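Local coordinates for protein gdp-l-fucose synthetase (Naegleria fowleri, PDB 6AQZ) that binds NADP and probably catalyses the epimerisation and NADPH-dependent reduction of GDP-4-keto-6-deoxy-D-mannose to GDP-L-fucose, at residues 26-31 / 74-79; 115-120 / 183-188; 38-43 / 245-250; 194-199 / 239-244. All blocks are in the same frame, centred on the assembly; numbering follows the deposited sequence.

Interaction 1: residues 26-31 / 74-79; sequences VILVTG and EKYRPT. With NAP (NADP nicotinamide-adenine-dinucleotide phosphate), chain G.
V26 lays its two methyls over the chain that leaves helix 66-76. With CG1 anti to the backbone N (chi1 -175°), V26 CG1 reaches Y76 O at 3.3 Å and also meets the root of the tyrosine at CB, while V26 CG2 turns to the carbonyls of Y76 and R77. The helix has just ended there: R77 takes a positive phi of 44° and swings its guanidinium back, so that R77 NE bonds E74 O at 3.1 Å in the guanidinium plane, although the donor stands above the plane of the carbonyl. L28, two residues further along the strand and pointing the same way, divides its branches: CD1 comes obliquely to Y76 CD2 at 4.1 Å, while CD2 leans on P78 CG and L28 CB rests against P78 CB at 3.8 Å. Strand 26-30 is the first strand of the Rossmann fold. Helix 66-76 belongs to the beta-alpha-beta crossover from strand 52-55 to strand 80-83, which passes over strand 26-30, and the contact lies where that helix ends and the chain turns into 80-83. Pairing of the strands begins at the bend itself, where T79 N donates to V26 O at 2.8 Å in the plane of the carbonyl. V26 N in turn donates to T79 OG1 at 3.3 Å, a hydroxyl held in the crowded position between backbone N and carbonyl carbon and also bonded to D25. At the far end of the strand the chain passes directly to the cofactor, G31 CA lying 3.2 Å from O3B of the NADP adenosine ribose.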
# COMPACT_ATOMS: atom_id res chain seq x y z
N VAL A 26 -6.02 -11.67 -28.42
CA VAL A 26 -4.82 -12.20 -27.80
C VAL A 26 -5.06 -12.06 -26.31
O VAL A 26 -5.32 -10.95 -25.83
CB VAL A 26 -3.57 -11.41 -28.22
CG1 VAL A 26 -2.31 -12.04 -27.67
CG2 VAL A 26 -3.49 -11.26 -29.74
N ILE A 27 -4.99 -13.17 -25.58
CA ILE A 27 -5.24 -13.16 -24.15
C ILE A 27 -3.94 -13.54 -23.46
O ILE A 27 -3.48 -14.68 -23.59
CB ILE A 27 -6.36 -14.12 -23.72
CG1 ILE A 27 -7.66 -13.84 -24.47
CG2 ILE A 27 -6.58 -14.00 -22.22
CD1 ILE A 27 -7.80 -14.63 -25.82
N LEU A 28 -3.38 -12.60 -22.69
CA LEU A 28 -2.13 -12.79 -21.97
C LEU A 28 -2.44 -13.22 -20.54
O LEU A 28 -3.19 -12.54 -19.83
CB LEU A 28 -1.32 -11.50 -21.98
CG LEU A 28 0.17 -11.55 -21.67
CD1 LEU A 28 0.93 -12.45 -22.64
CD2 LEU A 28 0.75 -10.12 -21.65
N VAL A 29 -1.87 -14.35 -20.11
CA VAL A 29 -2.09 -14.88 -18.77
C VAL A 29 -0.74 -14.85 -18.06
O VAL A 29 0.13 -15.70 -18.33
CB VAL A 29 -2.69 -16.29 -18.78
CG1 VAL A 29 -2.94 -16.80 -17.35
CG2 VAL A 29 -3.98 -16.35 -19.59
N THR A 30 -0.53 -13.88 -17.17
CA THR A 30 0.65 -13.94 -16.32
C THR A 30 0.43 -14.99 -15.26
O THR A 30 -0.71 -15.25 -14.84
CB THR A 30 0.96 -12.59 -15.65
OG1 THR A 30 0.10 -12.41 -14.51
CG2 THR A 30 0.80 -11.42 -16.64
N GLY A 31 1.52 -15.60 -14.80
CA GLY A 31 1.39 -16.71 -13.86
C GLY A 31 0.58 -17.87 -14.42
O GLY A 31 -0.10 -18.58 -13.66
N GLU A 74 4.75 -5.93 -25.97
CA GLU A 74 5.16 -5.51 -27.30
C GLU A 74 5.06 -6.67 -28.27
O GLU A 74 4.67 -6.48 -29.43
CB GLU A 74 6.59 -4.95 -27.28
CG GLU A 74 6.79 -3.76 -26.35
CD GLU A 74 8.17 -3.10 -26.47
OE1 GLU A 74 8.86 -3.35 -27.47
OE2 GLU A 74 8.55 -2.33 -25.56
N LYS A 75 5.36 -7.89 -27.81
CA LYS A 75 5.41 -9.05 -28.70
C LYS A 75 4.02 -9.54 -29.08
O LYS A 75 3.75 -9.79 -30.26
CB LYS A 75 6.21 -10.18 -28.05
CG LYS A 75 6.23 -11.48 -28.85
CD LYS A 75 7.59 -12.14 -28.76
CE LYS A 75 7.64 -13.48 -29.47
NZ LYS A 75 7.21 -14.59 -28.57
N TYR A 76 3.13 -9.70 -28.10
CA TYR A 76 1.83 -10.33 -28.33
C TYR A 76 0.68 -9.33 -28.49
O TYR A 76 -0.36 -9.71 -29.04
CB TYR A 76 1.49 -11.29 -27.18
CG TYR A 76 2.48 -12.43 -27.04
CD1 TYR A 76 2.54 -13.45 -27.98
CD2 TYR A 76 3.36 -12.49 -25.96
CE1 TYR A 76 3.46 -14.49 -27.88
CE2 TYR A 76 4.28 -13.52 -25.85
CZ TYR A 76 4.32 -14.52 -26.81
OH TYR A 76 5.22 -15.56 -26.71
N ARG A 77 0.85 -8.08 -28.05
CA ARG A 77 -0.18 -7.04 -28.11
C ARG A 77 -1.55 -7.58 -27.69
O ARG A 77 -2.44 -7.70 -28.53
CB ARG A 77 -0.28 -6.45 -29.52
CG ARG A 77 1.00 -5.83 -30.08
CD ARG A 77 1.43 -4.57 -29.33
NE ARG A 77 2.76 -4.12 -29.78
CZ ARG A 77 3.02 -2.93 -30.33
NH1 ARG A 77 2.06 -2.03 -30.48
NH2 ARG A 77 4.27 -2.65 -30.70
N PRO A 78 -1.75 -7.94 -26.43
CA PRO A 78 -3.00 -8.60 -26.04
C PRO A 78 -4.18 -7.63 -26.04
O PRO A 78 -4.01 -6.42 -25.82
CB PRO A 78 -2.71 -9.09 -24.63
CG PRO A 78 -1.77 -8.06 -24.11
CD PRO A 78 -0.87 -7.73 -25.26
N THR A 79 -5.38 -8.19 -26.24
CA THR A 79 -6.65 -7.48 -26.01
C THR A 79 -7.24 -7.77 -24.64
O THR A 79 -8.11 -7.02 -24.19
CB THR A 79 -7.70 -7.84 -27.08
OG1 THR A 79 -7.87 -9.26 -27.18
CG2 THR A 79 -7.32 -7.27 -28.44
PA NAP G . 1.41 -20.66 -8.10
O1A NAP G . 2.48 -20.52 -7.06
O2A NAP G . 0.75 -21.98 -8.38
O5B NAP G . 1.92 -20.08 -9.56
C5B NAP G . 2.17 -18.73 -9.39
C4B NAP G . 2.58 -18.18 -10.79
O4B NAP G . 3.27 -16.91 -10.68
C3B NAP G . 3.50 -19.20 -11.57
O3B NAP G . 3.19 -19.18 -12.94
C2B NAP G . 4.88 -18.52 -11.45
O2B NAP G . 5.67 -18.70 -12.51
C1B NAP G . 4.39 -17.02 -11.55
N9A NAP G . 5.42 -16.08 -11.13
C8A NAP G . 5.90 -15.88 -9.85
N7A NAP G . 6.86 -14.93 -9.79
C5A NAP G . 7.01 -14.51 -11.10
C6A NAP G . 7.85 -13.56 -11.67
N6A NAP G . 8.73 -12.83 -10.87
N1A NAP G . 7.81 -13.29 -13.00
C2A NAP G . 6.91 -14.04 -13.70
N3A NAP G . 6.05 -15.00 -13.29
C4A NAP G . 6.12 -15.21 -11.96
O3 NAP G . 0.31 -19.55 -7.50
PN NAP G . -1.21 -19.94 -7.79
O1N NAP G . -1.51 -20.18 -9.22
O2N NAP G . -1.84 -20.75 -6.68
O5D NAP G . -2.05 -18.43 -7.52
C5D NAP G . -1.91 -17.55 -8.56
C4D NAP G . -2.78 -16.38 -8.16
O4D NAP G . -3.90 -16.90 -7.42
C3D NAP G . -1.95 -15.47 -7.14
O3D NAP G . -2.17 -14.13 -7.42
C2D NAP G . -2.52 -15.88 -5.76
O2D NAP G . -2.59 -14.85 -4.85
C1D NAP G . -3.98 -16.24 -6.16
N1N NAP G . -4.61 -17.10 -5.12
C2N NAP G . -4.26 -18.44 -4.95
C3N NAP G . -4.84 -19.19 -3.94
C7N NAP G . -4.44 -20.63 -3.77
O7N NAP G . -4.86 -21.33 -2.83
N7N NAP G . -3.57 -21.21 -4.69
C4N NAP G . -5.83 -18.63 -3.00
C5N NAP G . -6.13 -17.18 -3.25
C6N NAP G . -5.55 -16.51 -4.24
P2B NAP G . 6.79 -20.18 -12.47
O1X NAP G . 5.76 -21.27 -12.57
O2X NAP G . 7.62 -19.91 -13.72
O3X NAP G . 7.45 -19.98 -11.14

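Interaction 2: residues 115-120 / 183-188; sequences CCYDFG and CLFTSV
Y117 and F185 cross at about a right angle, the phenylalanine coming from strand 184-194 with its ring tip against the last turn of helix 98-118. F185 CG is anti to its carbonyl carbon (chi1 -69°), which sends the ring up from the sheet to the helix. Its rim does the touching: CE2 lies 3.7 Å from C116 CB, which approaches obliquely, and CZ lies 3.9 Å from Y117 N, near the plane of the phenyl ring. On the other ring, F185 CE1 sits at the edge of Y117, 4.2 Å from its CD1. The place of the tyrosine ring is set by a CG anti to the backbone N (chi1 -169°). C183 SG approaches this ring obliquely, 44° off its normal and 5.0 Å from the centroid, in a sulfur-aromatic contact. The same sulfur meets G120 CA, the C-prime residue of the Schellman motif that closes the helix, with G120 N bonded to Y117 O. This is helix-on-sheet packing of the Rossmann fold, and helix 156-179 and K181 add to the surroundings of Y117, the lysine through a cation-pi contact. Between the two segments the chemistry is wholly apolar and sulfur-aromatic, so their fit depends on ring orientation and shape rather than on directed polar bonds.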
# COMPACT_ATOMS: atom_id res chain seq x y z
N CYS A 115 1.47 -1.76 -17.95
CA CYS A 115 1.51 -2.28 -19.31
C CYS A 115 0.10 -2.49 -19.85
O CYS A 115 -0.15 -2.29 -21.05
CB CYS A 115 2.29 -3.60 -19.36
SG CYS A 115 4.04 -3.37 -19.32
N CYS A 116 -0.82 -2.94 -19.01
CA CYS A 116 -2.18 -3.17 -19.48
C CYS A 116 -2.79 -1.89 -20.00
O CYS A 116 -3.45 -1.88 -21.04
CB CYS A 116 -3.04 -3.76 -18.38
SG CYS A 116 -2.66 -5.45 -18.06
N TYR A 117 -2.56 -0.79 -19.29
CA TYR A 117 -3.11 0.49 -19.70
C TYR A 117 -2.41 1.02 -20.95
O TYR A 117 -3.06 1.39 -21.93
CB TYR A 117 -3.01 1.49 -18.56
CG TYR A 117 -3.80 2.71 -18.85
CD1 TYR A 117 -5.18 2.69 -18.72
CD2 TYR A 117 -3.19 3.85 -19.34
CE1 TYR A 117 -5.94 3.82 -19.03
CE2 TYR A 117 -3.93 4.99 -19.65
CZ TYR A 117 -5.31 4.96 -19.49
OH TYR A 117 -6.05 6.07 -19.80
N ASP A 118 -1.07 1.05 -20.93
CA ASP A 118 -0.34 1.66 -22.03
C ASP A 118 -0.58 0.94 -23.35
O ASP A 118 -0.57 1.57 -24.41
CB ASP A 118 1.16 1.70 -21.73
CG ASP A 118 1.53 2.68 -20.63
OD1 ASP A 118 0.65 3.45 -20.17
OD2 ASP A 118 2.71 2.69 -20.23
N PHE A 119 -0.77 -0.37 -23.32
CA PHE A 119 -0.99 -1.14 -24.54
C PHE A 119 -2.46 -1.35 -24.84
O PHE A 119 -2.79 -2.12 -25.75
CB PHE A 119 -0.29 -2.49 -24.43
CG PHE A 119 1.20 -2.42 -24.61
CD1 PHE A 119 2.02 -2.08 -23.56
CD2 PHE A 119 1.77 -2.70 -25.84
CE1 PHE A 119 3.39 -2.02 -23.74
CE2 PHE A 119 3.13 -2.64 -26.02
CZ PHE A 119 3.94 -2.30 -24.96
N GLY A 120 -3.35 -0.65 -24.14
CA GLY A 120 -4.76 -0.65 -24.45
C GLY A 120 -5.51 -1.96 -24.30
O GLY A 120 -6.40 -2.26 -25.10
N CYS A 183 -10.69 0.79 -21.18
CA CYS A 183 -9.90 -0.13 -20.38
C CYS A 183 -10.63 -0.38 -19.08
O CYS A 183 -10.91 0.56 -18.33
CB CYS A 183 -8.51 0.43 -20.08
SG CYS A 183 -7.46 0.51 -21.50
N LEU A 184 -10.93 -1.65 -18.80
CA LEU A 184 -11.55 -2.03 -17.54
C LEU A 184 -10.57 -2.88 -16.75
O LEU A 184 -9.93 -3.80 -17.29
CB LEU A 184 -12.87 -2.77 -17.78
CG LEU A 184 -13.61 -3.17 -16.49
CD1 LEU A 184 -13.83 -1.97 -15.56
CD2 LEU A 184 -14.92 -3.89 -16.79
N PHE A 185 -10.45 -2.56 -15.47
CA PHE A 185 -9.63 -3.30 -14.51
C PHE A 185 -10.55 -3.81 -13.42
O PHE A 185 -11.29 -3.02 -12.82
CB PHE A 185 -8.53 -2.40 -13.91
CG PHE A 185 -7.45 -2.02 -14.88
CD1 PHE A 185 -7.65 -1.00 -15.79
CD2 PHE A 185 -6.24 -2.68 -14.88
CE1 PHE A 185 -6.68 -0.66 -16.69
CE2 PHE A 185 -5.24 -2.34 -15.78
CZ PHE A 185 -5.45 -1.34 -16.68
N THR A 186 -10.52 -5.10 -13.17
CA THR A 186 -11.26 -5.64 -12.03
C THR A 186 -10.45 -6.82 -11.47
O THR A 186 -9.29 -7.04 -11.84
CB THR A 186 -12.68 -6.02 -12.43
OG1 THR A 186 -13.40 -6.43 -11.27
CG2 THR A 186 -12.69 -7.13 -13.47
N SER A 187 -11.03 -7.55 -10.52
CA SER A 187 -10.28 -8.58 -9.84
C SER A 187 -11.23 -9.61 -9.26
O SER A 187 -12.41 -9.34 -9.06
CB SER A 187 -9.42 -8.00 -8.73
OG SER A 187 -10.29 -7.53 -7.73
N VAL A 188 -10.68 -10.77 -8.96
CA VAL A 188 -11.41 -11.85 -8.31
C VAL A 188 -10.70 -12.18 -7.01
O VAL A 188 -9.49 -11.96 -6.87
CB VAL A 188 -11.51 -13.13 -9.18
CG1 VAL A 188 -12.20 -12.85 -10.46
CG2 VAL A 188 -10.11 -13.74 -9.40

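Interaction 3: residues 38-43 / 245-250; sequences KAVEHI and RMLLWT
Different first torsions on adjacent leucines of helix 240-253 direct them to helix 35-46. L248 has CG anti to its carbonyl carbon (chi1 -71°) and meets chiefly I43, whereas L247 has CG anti to the backbone N (chi1 173°) and meets V40. I43 places its CG2 anti to the backbone N, where it meets L248 CD1 at 3.5 Å, the closest approach between the side chains; the two slide past each other in opposite directions. The other branch of I43 ends in CD1, which lies across the aliphatic part of R245, 3.9 Å from its CG. One turn earlier, V40 CG2 touches L247 CD2 at 3.7 Å, tip to tip and at about a right angle, while V40 CG1 stays more loosely near L248 CD2. The axes of the segments come within 9.9 Å and cross at -74°, so the contact is confined to a compact patch. Helix 35-46 is the helix that follows the first strand of the Rossmann fold, and its beginning belongs to a glycine-rich pattern consistent with dinucleotide binding. The arginine separates its roles: its methylene chain serves the apolar patch, then bends at chi3 and carries the guanidinium off to a salt bridge with D242 and a bond to Q317 O. Its charge is thus met outside the interface, leaving the crossing to be held by dispersion between methyl and methylene groups.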
# COMPACT_ATOMS: atom_id res chain seq x y z
N LYS A 38 -2.81 -23.12 -14.91
CA LYS A 38 -2.97 -24.38 -15.63
C LYS A 38 -4.44 -24.79 -15.69
O LYS A 38 -4.87 -25.41 -16.66
CB LYS A 38 -2.15 -25.49 -14.96
CG LYS A 38 -0.63 -25.26 -15.02
CD LYS A 38 -0.08 -25.26 -16.43
CE LYS A 38 0.22 -26.67 -16.89
NZ LYS A 38 0.91 -26.67 -18.20
N ALA A 39 -5.22 -24.45 -14.66
CA ALA A 39 -6.64 -24.73 -14.70
C ALA A 39 -7.32 -23.92 -15.81
O ALA A 39 -8.11 -24.47 -16.59
CB ALA A 39 -7.26 -24.44 -13.34
N VAL A 40 -6.99 -22.63 -15.92
CA VAL A 40 -7.53 -21.83 -17.01
C VAL A 40 -7.15 -22.43 -18.36
O VAL A 40 -7.98 -22.55 -19.26
CB VAL A 40 -7.07 -20.36 -16.88
CG1 VAL A 40 -7.47 -19.57 -18.12
CG2 VAL A 40 -7.66 -19.73 -15.63
N GLU A 41 -5.89 -22.85 -18.50
CA GLU A 41 -5.43 -23.46 -19.75
C GLU A 41 -6.22 -24.73 -20.07
O GLU A 41 -6.52 -25.01 -21.24
CB GLU A 41 -3.94 -23.75 -19.67
CG GLU A 41 -3.36 -24.40 -20.92
CD GLU A 41 -1.90 -24.78 -20.79
OE1 GLU A 41 -1.43 -25.06 -19.66
OE2 GLU A 41 -1.20 -24.78 -21.82
N HIS A 42 -6.54 -25.52 -19.05
CA HIS A 42 -7.33 -26.73 -19.24
C HIS A 42 -8.75 -26.40 -19.70
O HIS A 42 -9.26 -27.02 -20.64
CB HIS A 42 -7.32 -27.54 -17.95
CG HIS A 42 -8.23 -28.74 -17.99
ND1 HIS A 42 -9.39 -28.81 -17.26
CD2 HIS A 42 -8.14 -29.90 -18.67
CE1 HIS A 42 -9.98 -29.97 -17.49
NE2 HIS A 42 -9.24 -30.65 -18.34
N ILE A 43 -9.42 -25.44 -19.05
CA ILE A 43 -10.78 -25.09 -19.46
C ILE A 43 -10.79 -24.50 -20.86
O ILE A 43 -11.61 -24.87 -21.71
CB ILE A 43 -11.40 -24.13 -18.43
CG1 ILE A 43 -11.57 -24.83 -17.09
CG2 ILE A 43 -12.74 -23.55 -18.96
CD1 ILE A 43 -12.34 -26.12 -17.21
N ARG A 245 -13.39 -21.71 -14.45
CA ARG A 245 -14.65 -21.41 -15.13
C ARG A 245 -15.28 -20.13 -14.57
O ARG A 245 -15.80 -19.29 -15.34
CB ARG A 245 -15.61 -22.60 -15.01
CG ARG A 245 -15.20 -23.82 -15.83
CD ARG A 245 -16.31 -24.86 -15.89
NE ARG A 245 -16.50 -25.50 -14.60
CZ ARG A 245 -17.64 -25.54 -13.92
NH1 ARG A 245 -18.74 -24.96 -14.39
NH2 ARG A 245 -17.67 -26.16 -12.75
N MET A 246 -15.24 -19.95 -13.25
CA MET A 246 -15.73 -18.72 -12.64
C MET A 246 -14.91 -17.53 -13.09
O MET A 246 -15.46 -16.45 -13.36
CB MET A 246 -15.67 -18.85 -11.12
CG MET A 246 -16.43 -20.04 -10.62
SD MET A 246 -16.09 -20.44 -8.90
CE MET A 246 -17.18 -19.31 -8.05
N LEU A 247 -13.59 -17.71 -13.20
CA LEU A 247 -12.76 -16.62 -13.70
C LEU A 247 -13.10 -16.30 -15.14
O LEU A 247 -13.15 -15.13 -15.54
CB LEU A 247 -11.27 -16.97 -13.54
CG LEU A 247 -10.17 -16.08 -14.13
CD1 LEU A 247 -10.19 -14.64 -13.53
CD2 LEU A 247 -8.83 -16.70 -13.84
N LEU A 248 -13.30 -17.34 -15.97
CA LEU A 248 -13.63 -17.10 -17.37
C LEU A 248 -15.00 -16.44 -17.53
O LEU A 248 -15.16 -15.52 -18.34
CB LEU A 248 -13.53 -18.40 -18.16
CG LEU A 248 -12.06 -18.80 -18.31
CD1 LEU A 248 -11.91 -20.20 -18.89
CD2 LEU A 248 -11.25 -17.77 -19.10
N TRP A 249 -15.99 -16.88 -16.75
CA TRP A 249 -17.25 -16.15 -16.73
C TRP A 249 -17.04 -14.68 -16.38
O TRP A 249 -17.63 -13.79 -17.01
CB TRP A 249 -18.21 -16.82 -15.73
CG TRP A 249 -19.47 -16.07 -15.56
CD1 TRP A 249 -20.64 -16.26 -16.22
CD2 TRP A 249 -19.69 -14.97 -14.65
NE1 TRP A 249 -21.58 -15.35 -15.80
CE2 TRP A 249 -21.03 -14.55 -14.83
CE3 TRP A 249 -18.89 -14.31 -13.72
CZ2 TRP A 249 -21.60 -13.51 -14.10
CZ3 TRP A 249 -19.45 -13.25 -12.99
CH2 TRP A 249 -20.79 -12.86 -13.19
N THR A 250 -16.18 -14.40 -15.40
CA THR A 250 -15.91 -13.02 -15.00
C THR A 250 -15.35 -12.20 -16.16
O THR A 250 -15.81 -11.10 -16.43
CB THR A 250 -14.95 -13.03 -13.80
OG1 THR A 250 -15.58 -13.67 -12.68
CG2 THR A 250 -14.52 -11.62 -13.38

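Interaction 4: residues 194-199 / 239-244; sequences FGPHDN and YSHDAA
A strand-to-helix junction in the Rossmann-type sheet brings these segments together: strands 184-194 and 234-239 run parallel, and at their ends F194 bridges Y239, the N-cap residue of helix 240-253. The bond that continues the pairing is S240 N to F194 O, 2.8 Å long and nearly along the C=O axis, so a backbone amide of the first helical turn is satisfied by the neighbouring strand. S240 OG adds a weak bond to the same oxygen, its hydroxyl lying in the crowded position between N and carbonyl carbon (chi1 65°). F194 also takes that crowded torsion (chi1 67°), which folds its ring over the start of the helix: Y239 CA stands over one face in a CH-pi contact, 4.0 Å from the ring centroid and displaced toward the rim. The two aromatic rings lie roughly parallel, their planes at 29°, but are slid so far apart that they barely overlap. Y239 OH is bonded to E327 of helix 321-335, whose residue I325 also touches F194. Beyond the bridge, G195 opens a type II turn ending at D198. G195 CA lies at the edge of the Y239 ring and 3.8 Å from S240 OG, where the lack of a side chain lets the chains come close. P196 touches two side chains that pack on each other, its CD 4.1 Å from Y239 CE1 and its CG 3.8 Å from H241 NE2.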
# COMPACT_ATOMS: atom_id res chain seq x y z
N PHE A 194 -7.39 -25.82 -4.91
CA PHE A 194 -6.63 -27.07 -4.99
C PHE A 194 -6.77 -27.67 -6.38
O PHE A 194 -7.71 -27.36 -7.13
CB PHE A 194 -7.08 -28.09 -3.93
CG PHE A 194 -8.48 -28.60 -4.13
CD1 PHE A 194 -9.58 -27.83 -3.74
CD2 PHE A 194 -8.70 -29.84 -4.77
CE1 PHE A 194 -10.87 -28.30 -3.94
CE2 PHE A 194 -9.99 -30.31 -4.99
CZ PHE A 194 -11.08 -29.54 -4.57
N GLY A 195 -5.83 -28.53 -6.72
CA GLY A 195 -5.91 -29.22 -7.98
C GLY A 195 -4.58 -29.55 -8.58
O GLY A 195 -3.51 -29.42 -7.95
N PRO A 196 -4.61 -29.98 -9.84
CA PRO A 196 -3.37 -30.38 -10.51
C PRO A 196 -2.44 -29.20 -10.70
O PRO A 196 -2.86 -28.04 -10.75
CB PRO A 196 -3.85 -30.96 -11.85
CG PRO A 196 -5.24 -30.58 -12.01
CD PRO A 196 -5.80 -30.32 -10.62
N HIS A 197 -1.14 -29.51 -10.79
CA HIS A 197 -0.06 -28.54 -10.96
C HIS A 197 0.11 -27.62 -9.75
O HIS A 197 0.77 -26.59 -9.87
CB HIS A 197 -0.25 -27.72 -12.23
CG HIS A 197 -0.26 -28.55 -13.47
ND1 HIS A 197 0.90 -29.00 -14.07
CD2 HIS A 197 -1.28 -29.01 -14.23
CE1 HIS A 197 0.59 -29.69 -15.15
NE2 HIS A 197 -0.72 -29.71 -15.27
N ASP A 198 -0.42 -28.02 -8.60
CA ASP A 198 -0.25 -27.33 -7.34
C ASP A 198 1.19 -27.48 -6.85
O ASP A 198 2.03 -28.10 -7.49
CB ASP A 198 -1.22 -27.89 -6.31
CG ASP A 198 -1.63 -26.87 -5.27
OD1 ASP A 198 -0.89 -25.89 -5.06
OD2 ASP A 198 -2.70 -27.08 -4.64
N ASN A 199 1.48 -26.85 -5.71
CA ASN A 199 2.76 -27.02 -5.02
C ASN A 199 2.54 -28.01 -3.88
O ASN A 199 1.90 -27.69 -2.88
CB ASN A 199 3.29 -25.69 -4.50
CG ASN A 199 4.63 -25.83 -3.82
OD1 ASN A 199 5.18 -26.94 -3.73
ND2 ASN A 199 5.18 -24.73 -3.37
N TYR A 239 -12.15 -26.08 -6.14
CA TYR A 239 -11.42 -26.79 -7.19
C TYR A 239 -10.92 -25.81 -8.24
O TYR A 239 -11.69 -25.01 -8.77
CB TYR A 239 -12.33 -27.84 -7.83
CG TYR A 239 -11.66 -28.82 -8.78
CD1 TYR A 239 -10.33 -29.19 -8.61
CD2 TYR A 239 -12.38 -29.41 -9.82
CE1 TYR A 239 -9.72 -30.10 -9.46
CE2 TYR A 239 -11.79 -30.33 -10.68
CZ TYR A 239 -10.46 -30.67 -10.50
OH TYR A 239 -9.85 -31.58 -11.34
N SER A 240 -9.64 -25.93 -8.59
CA SER A 240 -9.07 -24.98 -9.54
C SER A 240 -9.79 -24.97 -10.88
O SER A 240 -9.91 -23.91 -11.50
CB SER A 240 -7.58 -25.27 -9.71
OG SER A 240 -7.39 -26.53 -10.30
N HIS A 241 -10.27 -26.13 -11.37
CA HIS A 241 -11.00 -26.09 -12.63
C HIS A 241 -12.31 -25.30 -12.50
O HIS A 241 -12.70 -24.56 -13.41
CB HIS A 241 -11.28 -27.51 -13.14
CG HIS A 241 -10.04 -28.25 -13.53
ND1 HIS A 241 -10.07 -29.54 -14.00
CD2 HIS A 241 -8.74 -27.88 -13.52
CE1 HIS A 241 -8.84 -29.94 -14.27
NE2 HIS A 241 -8.01 -28.95 -13.98
N ASP A 242 -13.00 -25.44 -11.36
CA ASP A 242 -14.17 -24.61 -11.11
C ASP A 242 -13.80 -23.13 -11.02
O ASP A 242 -14.46 -22.27 -11.62
CB ASP A 242 -14.86 -25.06 -9.83
CG ASP A 242 -15.54 -26.39 -9.96
OD1 ASP A 242 -15.64 -26.92 -11.10
OD2 ASP A 242 -15.99 -26.88 -8.91
N ALA A 243 -12.72 -22.81 -10.29
CA ALA A 243 -12.28 -21.42 -10.20
C ALA A 243 -11.96 -20.86 -11.58
O ALA A 243 -12.26 -19.69 -11.87
CB ALA A 243 -11.04 -21.30 -9.30
N ALA A 244 -11.37 -21.69 -12.45
CA ALA A 244 -11.05 -21.26 -13.81
C ALA A 244 -12.32 -20.93 -14.62
O ALA A 244 -12.30 -20.01 -15.45
CB ALA A 244 -10.23 -22.35 -14.53

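Interactions 2, 3 and 4 are buried, whereas interaction 1 lies partly at the surface, where its helix ends. Interactions 1 and 2 reach the same sheet through neighbouring helix ends and touch through F119, which packs on E74 and R77. Interactions 3 and 4 share helix 240-253 and meet at A39 with S240 and at the stacked rings of H42 and H241; V188 of interaction 2 also packs on L247 and T250 of interaction 3. Backbone hydrogen bonding marks interactions 1 and 4, where chains enter or leave parallel strands. The helix-to-sheet and helix-to-helix contacts of interactions 2 and 3 rely instead on apolar packing, aromatic and sulfur-bearing in one, aliphatic in the other.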